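Structural polyprotein, VP1 (Israeli acute paralysis virus, PDB 5CDD) is one of the structural proteins of the virus capsid, a jelly-roll chain that probably assembles with its neighbours into pentamers of the shell. Local coordinates at residues A[79-82]-A[83-86]; A[147-151]-A[152-156]. One frame throughout, in Å; residues are numbered along the deposited sequence.

Interaction 1: residues A[79-82]-A[83-86]; sequences SYLS and YLYR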
loop_
_atom_site.group_PDB
_atom_site.type_symbol
_atom_site.label_atom_id
_atom_site.label_comp_id
_atom_site.label_asym_id
_atom_site.label_seq_id
_atom_site.Cartn_x
_atom_site.Cartn_y
_atom_site.Cartn_z
ATOM N N SER A 79 27.612 20.674 29.026
ATOM C CA SER A 79 28.521 21.117 30.072
ATOM C C SER A 79 27.830 21.124 31.431
ATOM O O SER A 79 28.320 20.534 32.394
ATOM C CB SER A 79 29.041 22.518 29.760
ATOM O OG SER A 79 29.882 22.987 30.798
ATOM N N TYR A 80 26.683 21.790 31.500
ATOM C CA TYR A 80 25.930 21.893 32.742
ATOM C C TYR A 80 25.617 20.535 33.364
ATOM O O TYR A 80 25.868 20.316 34.549
ATOM C CB TYR A 80 24.626 22.653 32.501
ATOM C CG TYR A 80 23.952 23.117 33.771
ATOM C CD1 TYR A 80 24.546 24.084 34.584
ATOM C CD2 TYR A 80 22.718 22.600 34.160
ATOM C CE1 TYR A 80 23.924 24.525 35.751
ATOM C CE2 TYR A 80 22.089 23.034 35.326
ATOM C CZ TYR A 80 22.696 23.997 36.114
ATOM O OH TYR A 80 22.066 24.441 37.255
ATOM N N LEU A 81 25.072 19.624 32.564
ATOM C CA LEU A 81 24.715 18.296 33.052
ATOM C C LEU A 81 25.914 17.390 33.335
ATOM O O LEU A 81 25.820 16.472 34.153
ATOM C CB LEU A 81 23.780 17.605 32.053
ATOM C CG LEU A 81 22.395 18.228 31.849
ATOM C CD1 LEU A 81 21.678 17.525 30.707
ATOM C CD2 LEU A 81 21.587 18.121 33.132
ATOM N N SER A 82 27.038 17.644 32.670
ATOM C CA SER A 82 28.224 16.818 32.866
ATOM C C SER A 82 28.723 16.868 34.307
ATOM O O SER A 82 29.361 15.930 34.784
ATOM C CB SER A 82 29.349 17.260 31.923
ATOM O OG SER A 82 29.932 18.480 32.345
ATOM N N TYR A 83 28.424 17.965 34.995
ATOM C CA TYR A 83 28.852 18.145 36.378
ATOM C C TYR A 83 28.134 17.246 37.381
ATOM O O TYR A 83 28.556 17.143 38.534
ATOM C CB TYR A 83 28.689 19.611 36.782
ATOM C CG TYR A 83 29.868 20.483 36.408
ATOM C CD1 TYR A 83 31.067 20.400 37.114
ATOM C CD2 TYR A 83 29.784 21.395 35.356
ATOM C CE1 TYR A 83 32.156 21.207 36.786
ATOM C CE2 TYR A 83 30.870 22.208 35.017
ATOM C CZ TYR A 83 32.052 22.109 35.738
ATOM O OH TYR A 83 33.125 22.916 35.425
ATOM N N LEU A 84 27.059 16.593 36.947
ATOM C CA LEU A 84 26.297 15.701 37.821
ATOM C C LEU A 84 26.731 14.243 37.687
ATOM O O LEU A 84 26.277 13.386 38.445
ATOM C CB LEU A 84 24.802 15.797 37.507
ATOM C CG LEU A 84 24.078 17.119 37.754
ATOM C CD1 LEU A 84 22.634 17.003 37.291
ATOM C CD2 LEU A 84 24.135 17.467 39.231
ATOM N N TYR A 85 27.609 13.966 36.728
ATOM C CA TYR A 85 28.080 12.605 36.483
ATOM C C TYR A 85 29.601 12.540 36.399
ATOM O O TYR A 85 30.270 13.573 36.392
ATOM C CB TYR A 85 27.462 12.091 35.185
ATOM C CG TYR A 85 25.951 12.166 35.188
ATOM C CD1 TYR A 85 25.185 11.165 35.785
ATOM C CD2 TYR A 85 25.288 13.264 34.639
ATOM C CE1 TYR A 85 23.796 11.255 35.838
ATOM C CE2 TYR A 85 23.899 13.365 34.689
ATOM C CZ TYR A 85 23.162 12.358 35.291
ATOM O OH TYR A 85 21.792 12.459 35.360
ATOM N N ARG A 86 30.143 11.326 36.327
ATOM C CA ARG A 86 31.592 11.148 36.254
ATOM C C ARG A 86 32.092 10.615 34.912
ATOM O O ARG A 86 33.240 10.853 34.538
ATOM C CB ARG A 86 32.067 10.209 37.365
ATOM C CG ARG A 86 33.582 10.040 37.421
ATOM C CD ARG A 86 34.262 11.347 37.809
ATOM N NE ARG A 86 34.012 11.697 39.205
ATOM C CZ ARG A 86 34.135 12.923 39.705
ATOM N NH1 ARG A 86 34.502 13.928 38.922
ATOM N NH2 ARG A 86 33.893 13.145 40.990
#
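Leu84 N donates to Leu81 O (3.1 Å) and Tyr85 N to Ser82 O (3.3 Å), carrying the chain of helix 77-82 onward into the loop before strand 87-98. The second bond closes a type I beta turn from Ser82 to Tyr85. Leu81 O also has the edge of the Tyr85 ring beside it, with CD2 at 3.3 Å, while Leu81 CD2 and Leu84 CD1 are in loose apolar touch at 4.4 Å. One turn back, Ser79 O receives Ser82 OG at 2.6 Å (C=O...O angle 127°) and, weakly, Ser82 N. A chi1 of 74° sets the Ser82 hydroxyl between its own N and carbonyl carbon, folding it back against the helix; Arg106 of a neighbouring capsid chain bonds it too. Ser79 O also lies obliquely to the Tyr83 ring, 3.4 Å from CD2, and Tyr80 O sits at the edge of that ring. The phenol oxygens are satisfied further off: Tyr83 OH bonds Ala72 O of its own chain, whereas Tyr85 OH bonds Glu53 O and Tyr80 OH bonds Asn128, both of one other capsid chain. Tyr125 OH of that same chain takes Tyr80 O. Ser79 OG bonds chiefly to Asp71 O, with Thr70 O also close. The guanidinium of Arg106 also makes a cation-pi contact with Tyr83. Every touching residue is buried, so the polar groups here depend on protein partners: backbone bonds shape the turn, the serine hydroxyls are held close to the main chain, and the hydroxyls of Tyr80 and Tyr85 bond to a neighbouring chain. The chemistry is consistent with a turn whose local course is coupled to packing between capsid subunits.

Interaction 2: residues A[147-151]-A[152-156]; sequences FYSQY and RKIPI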
loop_
_atom_site.group_PDB
_atom_site.type_symbol
_atom_site.label_atom_id
_atom_site.label_comp_id
_atom_site.label_asym_id
_atom_site.label_seq_id
_atom_site.Cartn_x
_atom_site.Cartn_y
_atom_site.Cartn_z
ATOM N N PHE A 147 31.604 7.457 18.112
ATOM C CA PHE A 147 32.322 7.123 19.329
ATOM C C PHE A 147 33.303 5.994 19.053
ATOM O O PHE A 147 32.993 4.822 19.267
ATOM C CB PHE A 147 31.361 6.704 20.444
ATOM C CG PHE A 147 32.039 6.474 21.775
ATOM C CD1 PHE A 147 32.724 7.509 22.411
ATOM C CD2 PHE A 147 31.985 5.229 22.395
ATOM C CE1 PHE A 147 33.345 7.306 23.648
ATOM C CE2 PHE A 147 32.603 5.018 23.631
ATOM C CZ PHE A 147 33.284 6.060 24.258
ATOM N N TYR A 148 34.476 6.354 18.542
ATOM C CA TYR A 148 35.528 5.385 18.270
ATOM C C TYR A 148 36.401 5.459 19.515
ATOM O O TYR A 148 37.186 6.393 19.669
ATOM C CB TYR A 148 36.340 5.800 17.043
ATOM C CG TYR A 148 35.590 5.745 15.729
ATOM C CD1 TYR A 148 34.981 4.565 15.297
ATOM C CD2 TYR A 148 35.546 6.855 14.881
ATOM C CE1 TYR A 148 34.354 4.491 14.052
ATOM C CE2 TYR A 148 34.923 6.791 13.636
ATOM C CZ TYR A 148 34.333 5.605 13.226
ATOM O OH TYR A 148 33.746 5.527 11.984
ATOM N N SER A 149 36.261 4.481 20.406
ATOM C CA SER A 149 37.013 4.495 21.654
ATOM C C SER A 149 37.679 3.178 22.036
ATOM O O SER A 149 37.232 2.100 21.641
ATOM C CB SER A 149 36.083 4.937 22.788
ATOM O OG SER A 149 36.722 4.873 24.049
ATOM N N GLN A 150 38.753 3.283 22.813
ATOM C CA GLN A 150 39.481 2.116 23.294
ATOM C C GLN A 150 38.816 1.613 24.575
ATOM O O GLN A 150 39.103 0.511 25.043
ATOM C CB GLN A 150 40.936 2.481 23.601
ATOM C CG GLN A 150 41.784 2.825 22.393
ATOM C CD GLN A 150 43.220 3.140 22.773
ATOM O OE1 GLN A 150 43.503 4.174 23.379
ATOM N NE2 GLN A 150 44.135 2.241 22.429
ATOM N N TYR A 151 37.930 2.436 25.133
ATOM C CA TYR A 151 37.215 2.109 26.364
ATOM C C TYR A 151 35.714 2.311 26.194
ATOM O O TYR A 151 35.278 3.135 25.391
ATOM C CB TYR A 151 37.706 2.999 27.501
ATOM C CG TYR A 151 39.191 2.919 27.750
ATOM C CD1 TYR A 151 39.767 1.769 28.287
ATOM C CD2 TYR A 151 40.023 4.001 27.466
ATOM C CE1 TYR A 151 41.133 1.699 28.540
ATOM C CE2 TYR A 151 41.390 3.942 27.713
ATOM C CZ TYR A 151 41.938 2.789 28.252
ATOM O OH TYR A 151 43.288 2.733 28.513
ATOM N N ARG A 152 34.926 1.567 26.966
ATOM C CA ARG A 152 33.472 1.667 26.897
ATOM C C ARG A 152 32.921 2.974 27.477
ATOM O O ARG A 152 31.771 3.336 27.216
ATOM C CB ARG A 152 32.835 0.474 27.608
ATOM C CG ARG A 152 33.203 0.336 29.072
ATOM C CD ARG A 152 32.616 -0.944 29.618
ATOM N NE ARG A 152 33.157 -2.105 28.919
ATOM C CZ ARG A 152 32.575 -3.298 28.892
ATOM N NH1 ARG A 152 31.425 -3.490 29.527
ATOM N NH2 ARG A 152 33.143 -4.298 28.232
ATOM N N LYS A 153 33.736 3.671 28.265
ATOM C CA LYS A 153 33.345 4.948 28.857
ATOM C C LYS A 153 34.590 5.745 29.233
ATOM O O LYS A 153 35.643 5.174 29.516
ATOM C CB LYS A 153 32.448 4.739 30.087
ATOM C CG LYS A 153 33.080 3.997 31.253
ATOM C CD LYS A 153 32.118 3.981 32.439
ATOM C CE LYS A 153 32.622 3.135 33.602
ATOM N NZ LYS A 153 32.665 1.683 33.279
ATOM N N ILE A 154 34.465 7.068 29.219
ATOM C CA ILE A 154 35.580 7.951 29.544
ATOM C C ILE A 154 35.216 8.886 30.697
ATOM O O ILE A 154 34.068 9.318 30.813
ATOM C CB ILE A 154 35.950 8.846 28.337
ATOM C CG1 ILE A 154 36.028 8.020 27.045
ATOM C CG2 ILE A 154 37.273 9.541 28.598
ATOM C CD1 ILE A 154 37.214 7.080 26.951
ATOM N N PRO A 155 36.191 9.204 31.570
ATOM C CA PRO A 155 35.891 10.107 32.687
ATOM C C PRO A 155 35.666 11.524 32.163
ATOM O O PRO A 155 36.433 12.015 31.334
ATOM C CB PRO A 155 37.145 10.015 33.560
ATOM C CG PRO A 155 37.672 8.654 33.263
ATOM C CD PRO A 155 37.503 8.565 31.768
ATOM N N ILE A 156 34.611 12.175 32.638
ATOM C CA ILE A 156 34.312 13.530 32.202
ATOM C C ILE A 156 35.421 14.477 32.647
ATOM O O ILE A 156 35.713 14.588 33.840
ATOM C CB ILE A 156 32.971 14.021 32.774
ATOM C CG1 ILE A 156 31.840 13.111 32.296
ATOM C CG2 ILE A 156 32.719 15.453 32.339
ATOM C CD1 ILE A 156 30.483 13.467 32.864
#
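Ile154 turns its end back into the loop before it, where CD1 lies 3.7 Å from Ser149 OG and 4.1 Å from Tyr151 CB. A chi2 of -71° bends CD1 off the line of the side chain and brings it to the edge of the Tyr151 ring, near the ring plane; the two side chains cross at about a right angle. At the start of the loop, Phe147 CZ reaches Ile154 CG1 at 4.4 Å, again edge-on. Ser149 CB lies over one face of the Phe147 ring, 3.3 Å above its plane and shifted toward the rim. The same serine bridges the bend: Ser149 OG donates to Tyr151 O at 2.6 Å, in the carbonyl plane and on a lone pair. Beyond this compact part the contact thins out. Arg152, the partly exposed member, gives the loop mainly its carbonyl oxygen, 4.0 Å from Phe147 CE2. Its strongest polar partner is Asp45 of another capsid chain, and it forms a salt bridge with Glu143 of a neighbouring chain. Lys153 makes a cation-pi contact with Phe87 of its own chain, and its amine has Val46 of another capsid chain as its strongest polar partner. Tyr151 OH bonds Gln142 of a neighbouring chain, and Phe147 packs on Lys30 of another copy of this protein. The whole is a loop joining strands 140-145 and 154-155, both antiparallel partners of strand 87-98, as befits the inter-strand connections of a viral capsid jelly roll that meet surrounding subunits.

Overall arrangement
Interaction 1 comes first along the chain and interaction 2 follows it without overlap; their centres are about 16 Å apart. Strand 87-98 joins them in the fold, since residues 83-86 lead straight into it while strand 154-155 runs antiparallel beside it. The contacts meet where Arg86 O lies 2.7 Å from Ile156 N, a probable hydrogen bond, and where Ile156 CD1 packs on the backbone oxygens of Ser82 and Tyr85. The residue entering strand 87-98 is thereby linked to the one just after strand 154-155 beside the larger sheet, and both contacts reach neighbouring capsid chains, consistent with a jelly-roll subunit built into a pentamer.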